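Local structure of Co-type Nitrile Hydratase beta subunit (Pseudomonas putida, 3QYH) at residues B[141-146]-B[153-158]; B[188-193]-B[207-212]. The protein forms, as the beta subunit, part of a cobalt-type nitrile hydratase, the enzyme that hydrates nitriles to the corresponding amides. All blocks are in the same frame, centred on the assembly; numbering follows the deposited sequence.

In the fold
Both contacts belong to the C-terminal, SH3-like part of the beta subunit, and they follow one another along the chain. Contact 1 closes the long loop between strands 136-139 and 158-168; contact 2 pairs strand 183-191 with strand 206-212. Their centres lie about 13 Å apart, and they touch: Tyr153 OH packs 3.5 Å from Val209 CG2, and Val158 O sits 3.5 Å from Phe190 CD2. Tyr153 OH is also hydrogen-bonded to an acidic side chain of the other subunit. The side chain of Val209 is about 12 Å from the bound cobalt(III) ion, which places contact 2 near the metal but outside its first shell.

Contact 1: residues B[141-146]-B[153-158]; sequences NKNPVG and YTRGKV
A polar surface contact inside the long loop joining strands 136-139 and 158-168, it centres on Arg155, which reaches Lys142 O and Asn143 OD1. Arg155 is the buried member of an otherwise largely exposed group. Its CG stands anti to the carbonyl carbon (chi1 -62°), and the chain then runs extended as far as NE, passing Lys142 O on the way, with CD 3.2 Å from that oxygen. At the tip, NH1 lies 3.0 Å from Lys142 O and 3.0 Å from Asn143 OD1; the latter oxygen sits at the guanidinium edge, near its plane, with the amide turned 67° against it. Asn2 ties this pair together, hydrogen-bonding through OD1 to Arg155 NH1 and through ND2 to Asn143 OD1. NH2 of Arg155 is held by Met150 O and, weakly, by a water that donates to Pro144 O at 2.8 Å, a bridge back to the first segment.

The Asn143 amide has a second tie: its ND2 donates to Asn141 OD1 over 3.2 Å, approaching from above that carbonyl plane in a bent bond (139° at the hydrogen). At the base of the arginine, Arg155 CB lies 4.2 Å from Asn141 OD1, where the backbones come closest. The chain turns here, Lys157 N bonding to Thr154 O at 3.0 Å, with Gly156 at a positive phi. This is a type II beta turn with glycine at its third position, leading the loop into strand 158-168 of the SH3-like sheet.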
loop_
_atom_site.group_PDB
_atom_site.type_symbol
_atom_site.label_atom_id
_atom_site.label_comp_id
_atom_site.label_asym_id
_atom_site.label_seq_id
_atom_site.Cartn_x
_atom_site.Cartn_y
_atom_site.Cartn_z
ATOM N N ASN B 141 23.046 -5.856 -6.592
ATOM C CA ASN B 141 23.157 -4.459 -6.959
ATOM C C ASN B 141 22.718 -4.293 -8.399
ATOM O O ASN B 141 23.494 -4.536 -9.324
ATOM C CB ASN B 141 24.590 -3.961 -6.775
ATOM C CG ASN B 141 24.716 -2.469 -7.024
ATOM O OD1 ASN B 141 23.731 -1.734 -6.952
ATOM N ND2 ASN B 141 25.931 -2.011 -7.293
ATOM N N LYS B 142 21.463 -3.901 -8.595
ATOM C CA LYS B 142 20.968 -3.658 -9.944
ATOM C C LYS B 142 20.407 -2.263 -10.001
ATOM O O LYS B 142 19.959 -1.723 -8.999
ATOM C CB LYS B 142 19.903 -4.685 -10.333
ATOM C CG LYS B 142 20.256 -6.084 -9.866
ATOM C CD LYS B 142 19.548 -7.146 -10.653
ATOM C CE LYS B 142 20.273 -7.393 -11.974
ATOM N NZ LYS B 142 19.689 -8.557 -12.705
ATOM N N ASN B 143 20.457 -1.650 -11.170
ATOM C CA ASN B 143 19.999 -0.281 -11.253
ATOM C C ASN B 143 19.232 -0.054 -12.532
ATOM O O ASN B 143 19.608 0.784 -13.339
ATOM C CB ASN B 143 21.183 0.690 -11.098
ATOM C CG ASN B 143 21.736 0.691 -9.702
ATOM O OD1 ASN B 143 21.189 1.354 -8.808
ATOM N ND2 ASN B 143 22.812 -0.069 -9.487
ATOM N N PRO B 144 18.125 -0.796 -12.706
ATOM C CA PRO B 144 17.347 -0.717 -13.940
ATOM C C PRO B 144 16.732 0.657 -14.085
ATOM O O PRO B 144 16.390 1.256 -13.068
ATOM C CB PRO B 144 16.214 -1.724 -13.723
ATOM C CG PRO B 144 16.179 -2.023 -12.275
ATOM C CD PRO B 144 17.471 -1.587 -11.651
ATOM N N VAL B 145 16.571 1.138 -15.319
ATOM C CA VAL B 145 15.860 2.385 -15.540
ATOM C C VAL B 145 14.358 2.134 -15.517
ATOM O O VAL B 145 13.579 3.053 -15.280
ATOM C CB VAL B 145 16.249 3.045 -16.878
ATOM C CG1 VAL B 145 17.719 3.417 -16.861
ATOM C CG2 VAL B 145 15.938 2.107 -18.028
ATOM N N GLY B 146 13.964 0.888 -15.752
ATOM C CA GLY B 146 12.561 0.511 -15.724
ATOM C C GLY B 146 12.066 0.161 -14.328
ATOM O O GLY B 146 12.733 0.410 -13.321
ATOM N N TYR B 153 17.711 1.307 -0.883
ATOM C CA TYR B 153 18.326 1.127 0.436
ATOM C C TYR B 153 18.682 -0.329 0.783
ATOM O O TYR B 153 19.421 -0.573 1.736
ATOM C CB TYR B 153 17.486 1.780 1.559
ATOM C CG TYR B 153 16.223 1.019 1.961
ATOM C CD1 TYR B 153 14.971 1.374 1.434
ATOM C CD2 TYR B 153 16.281 -0.040 2.871
ATOM C CE1 TYR B 153 13.803 0.670 1.796
ATOM C CE2 TYR B 153 15.130 -0.728 3.253
ATOM C CZ TYR B 153 13.898 -0.377 2.709
ATOM O OH TYR B 153 12.771 -1.077 3.097
ATOM N N THR B 154 18.160 -1.286 0.016
ATOM C CA THR B 154 18.443 -2.701 0.269
ATOM C C THR B 154 19.575 -3.266 -0.603
ATOM O O THR B 154 20.098 -4.348 -0.325
ATOM C CB THR B 154 17.192 -3.606 0.031
ATOM O OG1 THR B 154 16.878 -3.635 -1.358
ATOM C CG2 THR B 154 15.972 -3.138 0.840
ATOM N N ARG B 155 19.946 -2.547 -1.657
ATOM C CA ARG B 155 20.835 -3.131 -2.658
ATOM C C ARG B 155 22.260 -3.388 -2.125
ATOM O O ARG B 155 22.859 -2.537 -1.485
ATOM C CB ARG B 155 20.827 -2.294 -3.948
ATOM C CG ARG B 155 19.442 -2.273 -4.570
ATOM C CD ARG B 155 19.367 -1.478 -5.851
ATOM N NE ARG B 155 17.986 -1.057 -6.096
ATOM C CZ ARG B 155 17.652 -0.073 -6.930
ATOM N NH1 ARG B 155 18.598 0.573 -7.610
ATOM N NH2 ARG B 155 16.384 0.273 -7.089
ATOM N N GLY B 156 22.769 -4.583 -2.373
ATOM C CA GLY B 156 24.063 -4.968 -1.843
ATOM C C GLY B 156 24.042 -5.399 -0.390
ATOM O O GLY B 156 25.083 -5.779 0.157
ATOM N N LYS B 157 22.880 -5.344 0.257
ATOM C CA LYS B 157 22.835 -5.638 1.689
ATOM C C LYS B 157 22.492 -7.112 1.944
ATOM O O LYS B 157 21.891 -7.777 1.097
ATOM C CB LYS B 157 21.843 -4.726 2.411
ATOM C CG LYS B 157 22.118 -3.232 2.242
ATOM C CD LYS B 157 23.480 -2.873 2.796
ATOM C CE LYS B 157 23.624 -1.373 3.060
ATOM N NZ LYS B 157 23.332 -0.570 1.874
ATOM N N VAL B 158 22.871 -7.605 3.119
ATOM C CA VAL B 158 22.692 -9.022 3.453
ATOM C C VAL B 158 21.583 -9.166 4.477
ATOM O O VAL B 158 21.577 -8.488 5.505
ATOM C CB VAL B 158 24.000 -9.640 4.042
ATOM C CG1 VAL B 158 23.721 -10.972 4.736
ATOM C CG2 VAL B 158 25.073 -9.783 2.948
HETATM O O HOH W 1 16.201 1.179 -10.279
#

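Contact 2: residues B[188-193]-B[207-212]; sequences VSFTSV and IRVDLW
Val188 to Phe190 pair with Ile207 to Val209 as neighbouring antiparallel strands of the SH3-like sheet. Two hydrogen-bonded pairs flank a non-hydrogen-bonded one. In the first, Val188 N donates to Val209 O at 2.8 Å and Val209 N returns to Val188 O; in the second, Phe190 N reaches Ile207 O at 2.8 Å and Ile207 N returns to Phe190 O. Between them, Arg208 CA makes a CA-H...O contact with Val188 O at 3.3 Å.

The buried face carries Val188, Phe190, Ile207, Val209 and Leu211. Phe190 CG is anti to the carbonyl carbon (chi1 -62°), and the ring runs beside segment 207-212, past Val209 to Leu211. There Val209 CG2 meets CE1 obliquely at 3.9 Å, while Leu211 CD1 comes tip to tip at the ring edge, 4.1 Å from CZ. The same Leu211 methyl also touches Val188 CG2, the two side chains crossing at about a right angle. Val139 of strand 136-139 packs against Phe190 and Leu211, and Leu195 of helix 192-196 against Phe190 and Ile207.

On the other face Ser189 CB lies 4.0 Å from Arg208 CG, the first atom of an extended chain whose NE is buried by the contact and has no partner in the model. Farther out, Ile207 to Val209 pair in parallel with a strand of the other subunit, continuing the sheet across the interface. Where strand 183-191 gives way to helix 192-196, Thr191 is the N-cap, its OG1 bonding to Glu194 N. Just past this cap, Ile207 CD1 rests 4.0 Å from Ser192 CA.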
loop_
_atom_site.group_PDB
_atom_site.type_symbol
_atom_site.label_atom_id
_atom_site.label_comp_id
_atom_site.label_asym_id
_atom_site.label_seq_id
_atom_site.Cartn_x
_atom_site.Cartn_y
_atom_site.Cartn_z
ATOM N N VAL B 188 12.453 -10.769 3.591
ATOM C CA VAL B 188 13.844 -10.846 4.006
ATOM C C VAL B 188 14.068 -9.865 5.134
ATOM O O VAL B 188 13.654 -8.717 5.029
ATOM C CB VAL B 188 14.786 -10.502 2.858
ATOM C CG1 VAL B 188 16.246 -10.498 3.347
ATOM C CG2 VAL B 188 14.595 -11.468 1.692
ATOM N N SER B 189 14.725 -10.308 6.210
ATOM C CA SER B 189 14.924 -9.468 7.387
ATOM C C SER B 189 16.364 -8.914 7.412
ATOM O O SER B 189 17.327 -9.655 7.262
ATOM C CB SER B 189 14.633 -10.264 8.668
ATOM O OG SER B 189 14.883 -9.507 9.822
ATOM N N PHE B 190 16.482 -7.605 7.603
ATOM C CA PHE B 190 17.773 -6.915 7.647
ATOM C C PHE B 190 17.906 -6.260 9.002
ATOM O O PHE B 190 16.951 -5.687 9.501
ATOM C CB PHE B 190 17.826 -5.802 6.587
ATOM C CG PHE B 190 17.697 -6.291 5.177
ATOM C CD1 PHE B 190 16.458 -6.327 4.556
ATOM C CD2 PHE B 190 18.815 -6.680 4.452
ATOM C CE1 PHE B 190 16.324 -6.770 3.241
ATOM C CE2 PHE B 190 18.693 -7.144 3.137
ATOM C CZ PHE B 190 17.450 -7.172 2.527
ATOM N N THR B 191 19.092 -6.302 9.598
ATOM C CA THR B 191 19.296 -5.577 10.843
ATOM C C THR B 191 19.452 -4.103 10.547
ATOM O O THR B 191 19.898 -3.717 9.471
ATOM C CB THR B 191 20.584 -6.006 11.581
ATOM O OG1 THR B 191 21.711 -5.712 10.740
ATOM C CG2 THR B 191 20.561 -7.498 11.895
ATOM N N SER B 192 19.111 -3.283 11.525
ATOM C CA SER B 192 19.279 -1.842 11.409
ATOM C C SER B 192 20.742 -1.476 11.081
ATOM O O SER B 192 21.011 -0.574 10.281
ATOM C CB SER B 192 18.827 -1.181 12.709
ATOM O OG SER B 192 18.971 0.224 12.661
ATOM N N VAL B 193 21.690 -2.177 11.695
ATOM C CA VAL B 193 23.103 -1.874 11.466
ATOM C C VAL B 193 23.511 -2.202 10.046
ATOM O O VAL B 193 24.248 -1.457 9.415
ATOM C CB VAL B 193 24.025 -2.602 12.476
ATOM C CG1 VAL B 193 25.494 -2.357 12.145
ATOM C CG2 VAL B 193 23.739 -2.112 13.882
ATOM N N ILE B 207 14.317 -4.521 9.770
ATOM C CA ILE B 207 13.517 -4.048 8.651
ATOM C C ILE B 207 13.271 -5.237 7.767
ATOM O O ILE B 207 14.219 -5.915 7.356
ATOM C CB ILE B 207 14.257 -2.964 7.833
ATOM C CG1 ILE B 207 14.523 -1.722 8.683
ATOM C CG2 ILE B 207 13.421 -2.568 6.618
ATOM C CD1 ILE B 207 15.715 -1.865 9.663
ATOM N N ARG B 208 12.003 -5.527 7.512
ATOM C CA ARG B 208 11.641 -6.627 6.650
ATOM C C ARG B 208 11.197 -6.058 5.309
ATOM O O ARG B 208 10.489 -5.052 5.256
ATOM C CB ARG B 208 10.561 -7.501 7.314
ATOM C CG ARG B 208 11.160 -8.347 8.452
ATOM C CD ARG B 208 10.163 -9.179 9.243
ATOM N NE ARG B 208 10.888 -9.971 10.244
ATOM C CZ ARG B 208 10.495 -11.152 10.698
ATOM N NH1 ARG B 208 9.367 -11.702 10.258
ATOM N NH2 ARG B 208 11.247 -11.785 11.590
ATOM N N VAL B 209 11.637 -6.700 4.235
ATOM C CA VAL B 209 11.314 -6.251 2.882
ATOM C C VAL B 209 10.919 -7.448 2.029
ATOM O O VAL B 209 11.543 -8.510 2.117
ATOM C CB VAL B 209 12.541 -5.540 2.228
ATOM C CG1 VAL B 209 12.145 -4.862 0.912
ATOM C CG2 VAL B 209 13.166 -4.512 3.193
ATOM N N ASP B 210 9.914 -7.286 1.169
ATOM C CA ASP B 210 9.517 -8.388 0.309
ATOM C C ASP B 210 10.201 -8.346 -1.055
ATOM O O ASP B 210 10.068 -7.375 -1.807
ATOM C CB ASP B 210 7.987 -8.458 0.174
ATOM C CG ASP B 210 7.301 -8.707 1.508
ATOM O OD1 ASP B 210 6.072 -8.487 1.601
ATOM O OD2 ASP B 210 8.002 -9.116 2.469
ATOM N N LEU B 211 10.923 -9.414 -1.372
ATOM C CA LEU B 211 11.843 -9.384 -2.497
ATOM C C LEU B 211 11.677 -10.633 -3.347
ATOM O O LEU B 211 11.464 -11.725 -2.815
ATOM C CB LEU B 211 13.276 -9.274 -1.983
ATOM C CG LEU B 211 13.572 -7.937 -1.297
ATOM C CD1 LEU B 211 14.868 -8.009 -0.521
ATOM C CD2 LEU B 211 13.611 -6.759 -2.311
ATOM N N TRP B 212 11.764 -10.462 -4.662
ATOM C CA TRP B 212 11.602 -11.563 -5.590
ATOM C C TRP B 212 12.872 -12.407 -5.670
ATOM O O TRP B 212 13.975 -11.910 -5.447
ATOM C CB TRP B 212 11.219 -11.038 -6.968
ATOM C CG TRP B 212 9.730 -10.721 -7.130
ATOM C CD1 TRP B 212 8.807 -11.444 -7.842
ATOM C CD2 TRP B 212 9.020 -9.610 -6.569
ATOM N NE1 TRP B 212 7.571 -10.845 -7.754
ATOM C CE2 TRP B 212 7.679 -9.715 -6.984
ATOM C CE3 TRP B 212 9.390 -8.529 -5.766
ATOM C CZ2 TRP B 212 6.710 -8.784 -6.615
ATOM C CZ3 TRP B 212 8.422 -7.605 -5.411
ATOM C CH2 TRP B 212 7.108 -7.732 -5.844
#